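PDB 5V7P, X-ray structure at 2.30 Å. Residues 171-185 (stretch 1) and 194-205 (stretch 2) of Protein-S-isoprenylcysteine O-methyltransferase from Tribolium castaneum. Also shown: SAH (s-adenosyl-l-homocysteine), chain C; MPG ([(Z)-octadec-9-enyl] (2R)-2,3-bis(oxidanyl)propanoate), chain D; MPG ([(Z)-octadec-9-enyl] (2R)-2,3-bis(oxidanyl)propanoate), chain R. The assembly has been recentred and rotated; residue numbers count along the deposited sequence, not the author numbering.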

# COMPACT_ATOMS: atom_id res chain seq x y z
N VAL A 171 14.18 1.98 -6.72
CA VAL A 171 14.45 2.83 -7.87
C VAL A 171 13.44 2.57 -8.97
O VAL A 171 12.86 3.49 -9.55
CB VAL A 171 15.90 2.63 -8.36
CG1 VAL A 171 16.17 3.44 -9.63
CG2 VAL A 171 16.88 3.03 -7.27
N LEU A 172 13.20 1.29 -9.28
CA LEU A 172 12.19 0.94 -10.28
C LEU A 172 10.85 1.56 -9.92
O LEU A 172 10.18 2.17 -10.77
CB LEU A 172 12.06 -0.58 -10.39
CG LEU A 172 11.62 -1.18 -11.73
CD1 LEU A 172 10.96 -2.53 -11.50
CD2 LEU A 172 10.69 -0.26 -12.52
N ARG A 173 10.44 1.43 -8.66
CA ARG A 173 9.13 1.90 -8.23
C ARG A 173 8.99 3.40 -8.41
O ARG A 173 8.06 3.88 -9.07
CB ARG A 173 8.90 1.51 -6.77
CG ARG A 173 7.59 2.00 -6.17
CD ARG A 173 6.64 0.87 -5.92
NE ARG A 173 5.25 1.31 -5.97
CZ ARG A 173 4.54 1.73 -4.92
NH1 ARG A 173 3.29 2.12 -5.09
NH2 ARG A 173 5.08 1.75 -3.71
N LYS A 174 9.92 4.17 -7.82
CA LYS A 174 9.79 5.62 -7.84
C LYS A 174 9.92 6.17 -9.26
O LYS A 174 9.24 7.14 -9.61
CB LYS A 174 10.83 6.25 -6.91
CG LYS A 174 10.31 6.52 -5.51
CD LYS A 174 9.78 5.26 -4.84
CE LYS A 174 9.19 5.56 -3.47
NZ LYS A 174 8.68 4.34 -2.79
N THR A 175 10.78 5.57 -10.08
CA THR A 175 10.87 5.99 -11.48
C THR A 175 9.53 5.81 -12.17
O THR A 175 9.09 6.69 -12.92
CB THR A 175 11.95 5.20 -12.20
OG1 THR A 175 11.72 3.79 -12.04
CG2 THR A 175 13.32 5.56 -11.66
N ALA A 176 8.86 4.68 -11.93
CA ALA A 176 7.55 4.46 -12.53
C ALA A 176 6.56 5.55 -12.13
O ALA A 176 5.82 6.06 -12.97
CB ALA A 176 7.01 3.08 -12.13
N ILE A 177 6.55 5.92 -10.84
CA ILE A 177 5.63 6.96 -10.38
C ILE A 177 5.93 8.27 -11.08
O ILE A 177 5.01 8.99 -11.50
CB ILE A 177 5.71 7.10 -8.85
CG1 ILE A 177 5.31 5.79 -8.17
CG2 ILE A 177 4.81 8.24 -8.36
CD1 ILE A 177 5.53 5.76 -6.67
N LEU A 178 7.21 8.61 -11.22
CA LEU A 178 7.58 9.83 -11.93
C LEU A 178 7.22 9.75 -13.41
O LEU A 178 6.74 10.73 -13.99
CB LEU A 178 9.08 10.10 -11.77
CG LEU A 178 9.51 10.72 -10.44
CD1 LEU A 178 10.77 10.05 -9.91
CD2 LEU A 178 9.74 12.21 -10.62
N THR A 179 7.43 8.58 -14.03
CA THR A 179 7.13 8.43 -15.45
C THR A 179 5.63 8.49 -15.71
O THR A 179 5.20 9.06 -16.72
CB THR A 179 7.71 7.11 -15.96
OG1 THR A 179 9.11 7.05 -15.65
CG2 THR A 179 7.53 6.99 -17.47
N ALA A 180 4.83 7.92 -14.81
CA ALA A 180 3.38 7.94 -14.97
C ALA A 180 2.78 9.30 -14.67
O ALA A 180 1.67 9.58 -15.12
CB ALA A 180 2.75 6.88 -14.07
N GLY A 181 3.47 10.13 -13.89
CA GLY A 181 2.95 11.46 -13.61
C GLY A 181 1.64 11.40 -12.86
O GLY A 181 1.44 10.58 -11.96
N SER A 182 0.71 12.28 -13.25
CA SER A 182 -0.62 12.27 -12.66
C SER A 182 -1.45 11.07 -13.08
O SER A 182 -2.57 10.91 -12.58
CB SER A 182 -1.35 13.57 -13.01
OG SER A 182 -1.31 13.81 -14.41
N ASN A 183 -0.95 10.23 -13.99
CA ASN A 183 -1.63 8.98 -14.32
C ASN A 183 -1.43 7.91 -13.25
O ASN A 183 -2.15 6.91 -13.27
CB ASN A 183 -1.14 8.45 -15.67
CG ASN A 183 -1.22 9.48 -16.77
OD1 ASN A 183 -2.29 9.77 -17.29
ND2 ASN A 183 -0.07 10.05 -17.13
N PHE A 184 -0.48 8.09 -12.34
CA PHE A 184 -0.31 7.17 -11.23
C PHE A 184 -1.34 7.47 -10.15
O PHE A 184 -1.86 8.58 -10.04
CB PHE A 184 1.10 7.29 -10.64
CG PHE A 184 1.44 6.21 -9.65
CD1 PHE A 184 1.96 4.99 -10.09
CD2 PHE A 184 1.25 6.40 -8.29
CE1 PHE A 184 2.27 3.99 -9.18
CE2 PHE A 184 1.56 5.40 -7.39
CZ PHE A 184 2.08 4.20 -7.83
N ASN A 185 -1.65 6.45 -9.35
CA ASN A 185 -2.59 6.62 -8.25
C ASN A 185 -2.43 5.43 -7.31
O ASN A 185 -2.39 4.28 -7.76
CB ASN A 185 -4.03 6.72 -8.75
CG ASN A 185 -4.95 7.39 -7.76
OD1 ASN A 185 -4.89 7.13 -6.56
ND2 ASN A 185 -5.80 8.28 -8.26
N SER A 194 -10.64 12.83 -17.42
CA SER A 194 -10.50 13.55 -18.69
C SER A 194 -9.05 13.89 -19.02
O SER A 194 -8.80 14.40 -20.12
CB SER A 194 -11.34 14.83 -18.66
OG SER A 194 -10.96 15.66 -17.57
N ASP A 195 -8.11 13.62 -18.12
CA ASP A 195 -6.69 13.85 -18.37
C ASP A 195 -5.87 12.57 -18.29
O ASP A 195 -4.64 12.63 -18.35
CB ASP A 195 -6.14 14.88 -17.38
CG ASP A 195 -6.25 14.41 -15.95
OD1 ASP A 195 -7.37 14.06 -15.52
OD2 ASP A 195 -5.21 14.38 -15.25
N HIS A 196 -6.52 11.42 -18.16
CA HIS A 196 -5.81 10.15 -18.01
C HIS A 196 -5.40 9.63 -19.38
O HIS A 196 -6.25 9.39 -20.24
CB HIS A 196 -6.70 9.14 -17.28
CG HIS A 196 -5.99 7.90 -16.87
ND1 HIS A 196 -6.62 6.86 -16.23
CD2 HIS A 196 -4.69 7.52 -17.00
CE1 HIS A 196 -5.75 5.89 -15.98
NE2 HIS A 196 -4.57 6.27 -16.44
N VAL A 197 -4.09 9.47 -19.58
CA VAL A 197 -3.55 9.00 -20.84
C VAL A 197 -2.75 7.73 -20.60
O VAL A 197 -2.33 7.43 -19.47
CB VAL A 197 -2.66 10.07 -21.53
CG1 VAL A 197 -3.49 11.30 -21.88
CG2 VAL A 197 -1.49 10.45 -20.64
N LEU A 198 -2.55 6.97 -21.67
CA LEU A 198 -1.79 5.73 -21.59
C LEU A 198 -0.30 6.02 -21.64
O LEU A 198 0.17 6.83 -22.44
CB LEU A 198 -2.19 4.79 -22.72
CG LEU A 198 -1.45 3.45 -22.79
CD1 LEU A 198 -1.61 2.67 -21.49
CD2 LEU A 198 -1.95 2.63 -23.97
N VAL A 199 0.45 5.35 -20.77
CA VAL A 199 1.89 5.52 -20.64
C VAL A 199 2.55 4.23 -21.11
O VAL A 199 2.27 3.15 -20.58
CB VAL A 199 2.29 5.84 -19.19
CG1 VAL A 199 3.80 6.04 -19.07
CG2 VAL A 199 1.55 7.07 -18.69
N THR A 200 3.42 4.34 -22.11
CA THR A 200 4.11 3.19 -22.68
C THR A 200 5.60 3.42 -22.83
O THR A 200 6.29 2.57 -23.41
CB THR A 200 3.51 2.82 -24.05
OG1 THR A 200 3.65 3.93 -24.94
CG2 THR A 200 2.03 2.47 -23.91
N HIS A 201 6.13 4.54 -22.34
CA HIS A 201 7.53 4.87 -22.47
C HIS A 201 8.24 4.70 -21.13
O HIS A 201 7.61 4.51 -20.08
CB HIS A 201 7.71 6.30 -22.99
CG HIS A 201 7.24 7.35 -22.04
ND1 HIS A 201 5.91 7.68 -21.89
CD2 HIS A 201 7.92 8.16 -21.19
CE1 HIS A 201 5.79 8.64 -20.99
NE2 HIS A 201 7.00 8.95 -20.55
N GLY A 202 9.57 4.79 -21.18
CA GLY A 202 10.36 4.60 -19.97
C GLY A 202 10.22 3.18 -19.46
O GLY A 202 10.11 2.22 -20.23
N VAL A 203 10.22 3.04 -18.13
CA VAL A 203 10.08 1.72 -17.53
C VAL A 203 8.77 1.06 -17.93
O VAL A 203 8.63 -0.16 -17.83
CB VAL A 203 10.21 1.81 -15.99
CG1 VAL A 203 11.62 2.23 -15.61
CG2 VAL A 203 9.19 2.78 -15.41
N TYR A 204 7.79 1.84 -18.39
CA TYR A 204 6.56 1.24 -18.91
C TYR A 204 6.76 0.59 -20.27
O TYR A 204 5.86 -0.12 -20.73
CB TYR A 204 5.45 2.30 -18.98
CG TYR A 204 4.88 2.61 -17.62
CD1 TYR A 204 5.42 3.60 -16.82
CD2 TYR A 204 3.81 1.88 -17.11
CE1 TYR A 204 4.91 3.88 -15.57
CE2 TYR A 204 3.29 2.14 -15.87
CZ TYR A 204 3.84 3.14 -15.10
OH TYR A 204 3.33 3.40 -13.85
N ALA A 205 7.91 0.79 -20.90
CA ALA A 205 8.27 -0.01 -22.07
C ALA A 205 8.86 -1.36 -21.68
O ALA A 205 8.82 -2.29 -22.48
CB ALA A 205 9.27 0.75 -22.95
N SAH C . 0.07 -0.67 -12.49
CA SAH C . 0.96 0.46 -12.76
CB SAH C . 0.41 1.73 -12.12
CG SAH C . 0.03 1.59 -10.65
SD SAH C . -0.84 3.07 -10.06
C SAH C . 2.37 0.18 -12.25
O SAH C . 2.59 -0.75 -11.46
OXT SAH C . 3.32 0.87 -12.60
C5' SAH C . -2.49 2.46 -10.51
C4' SAH C . -3.21 3.34 -11.52
O4' SAH C . -2.40 3.52 -12.67
C3' SAH C . -4.51 2.69 -11.98
O3' SAH C . -5.61 3.53 -11.70
C2' SAH C . -4.36 2.46 -13.47
O2' SAH C . -5.52 2.85 -14.16
C1' SAH C . -3.15 3.30 -13.86
N9 SAH C . -2.29 2.66 -14.87
C8 SAH C . -1.81 1.38 -14.88
N7 SAH C . -1.05 1.20 -15.99
C5 SAH C . -1.03 2.36 -16.68
C6 SAH C . -0.42 2.73 -17.87
N6 SAH C . 0.33 1.86 -18.55
N1 SAH C . -0.59 4.01 -18.34
C2 SAH C . -1.36 4.91 -17.64
N3 SAH C . -1.96 4.54 -16.46
C4 SAH C . -1.80 3.29 -15.99
C2 MPG D . 11.33 9.90 -15.06
C3 MPG D . 12.85 9.74 -15.14
C4 MPG D . 13.39 9.14 -13.85
C5 MPG D . 14.73 8.47 -14.14
C6 MPG D . 15.54 8.34 -12.86
C7 MPG D . 16.73 7.41 -13.09
C8 MPG D . 17.21 6.83 -11.77
C9 MPG D . 18.73 6.69 -11.81
C10 MPG D . 19.46 6.65 -10.71
C11 MPG D . 18.83 6.75 -9.32
C12 MPG D . 19.80 6.22 -8.27
C13 MPG D . 19.75 7.11 -7.03
C14 MPG D . 20.46 6.40 -5.87
O1 MPG D . 9.70 11.24 -16.18
C1 MPG D . 10.90 11.31 -15.45
CXD MPG D . 8.18 12.84 -17.43
O2 MPG D . 6.95 13.38 -17.07
C21 MPG D . 7.97 11.61 -18.32
O3 MPG D . 6.93 11.86 -19.23
O4 MPG D . 8.87 13.09 -15.20
CX3 MPG D . 8.94 12.42 -16.17
C2 MPG R . 14.03 5.66 -18.44
C3 MPG R . 14.60 5.51 -17.03
C4 MPG R . 15.54 4.30 -17.02
C5 MPG R . 16.15 4.15 -15.63
C6 MPG R . 15.21 3.35 -14.72
C7 MPG R . 15.99 2.81 -13.53
C8 MPG R . 15.17 1.73 -12.84
C9 MPG R . 16.09 0.89 -11.94
C10 MPG R . 16.10 -0.43 -11.90
C11 MPG R . 15.19 -1.34 -12.72
C12 MPG R . 16.03 -2.35 -13.48
C13 MPG R . 16.62 -3.36 -12.49
O1 MPG R . 13.43 7.39 -19.95
C1 MPG R . 13.39 7.04 -18.59
CXD MPG R . 12.77 9.10 -21.69
O2 MPG R . 12.10 8.33 -22.66
C21 MPG R . 14.25 9.17 -22.04
O3 MPG R . 14.40 9.43 -23.41
O4 MPG R . 11.76 8.85 -19.57
CX3 MPG R . 12.60 8.45 -20.32
O HOH W 1 10.91 5.50 -16.91
O HOH W 2 -3.41 11.98 -16.04

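What fills the apolar centre of the contact? Val203 points toward the helix of stretch 1 and sits as a knob among Leu172, Thr175, Ala176 and Thr179. Its CG2 lies 3.9 Å from Ala176 CB, and its CG1 lies 4.1 Å from Leu172 CD2. A short, branched side chain suits this hollow, and the single methyl of Ala176 lets the backbones approach, with CA of Ala176 and CA of Val203 6.2 Å apart.

How does Tyr204 extend this packing? Its ring runs alongside the small residues of the helix, CE1 lying 4.1 Å from Ala176 CB and 4.0 Å from Ala180 CB. Tyr204 OH lies 3.5 Å from Ala180 CB and also gives a weak hydrogen bond to OXT of SAH at 2.8 Å.

Why does Thr179 suit its place? Its hydroxyl makes hydrogen bonds and its methyl makes packing contacts. Thr179 OG1 donates to the backbone O of Thr175 (2.8 Å) and accepts from water 1 (2.7 Å), which in turn accepts from Val203 N (2.8 Å), so the hydroxyl is satisfied although buried. Thr179 CG2 packs 3.6 Å from His201 O and 4.0 Å from Tyr204 CD1. Beside it, Gly202 has positive phi, and an ideal CB there would fall a tight 3.1 Å from Thr179 CG2.

What secures the polar edge? Beyond the helix, Asn183 uses both ends of its amide: ND2 donates to Ala180 O (2.7 Å), while OD1 accepts from Val197 N at 2.9 Å and a nearly straight 171°, the one direct hydrogen bond between the stretches. Water 2 lies between the stretches, 2.8 Å from Asn183 OD1 and 2.7 Å from Asp195 O. Nearby, the His196 ring turns its edge to Asn183 OD1, and its NE2 donates to SAH N3 (3.1 Å).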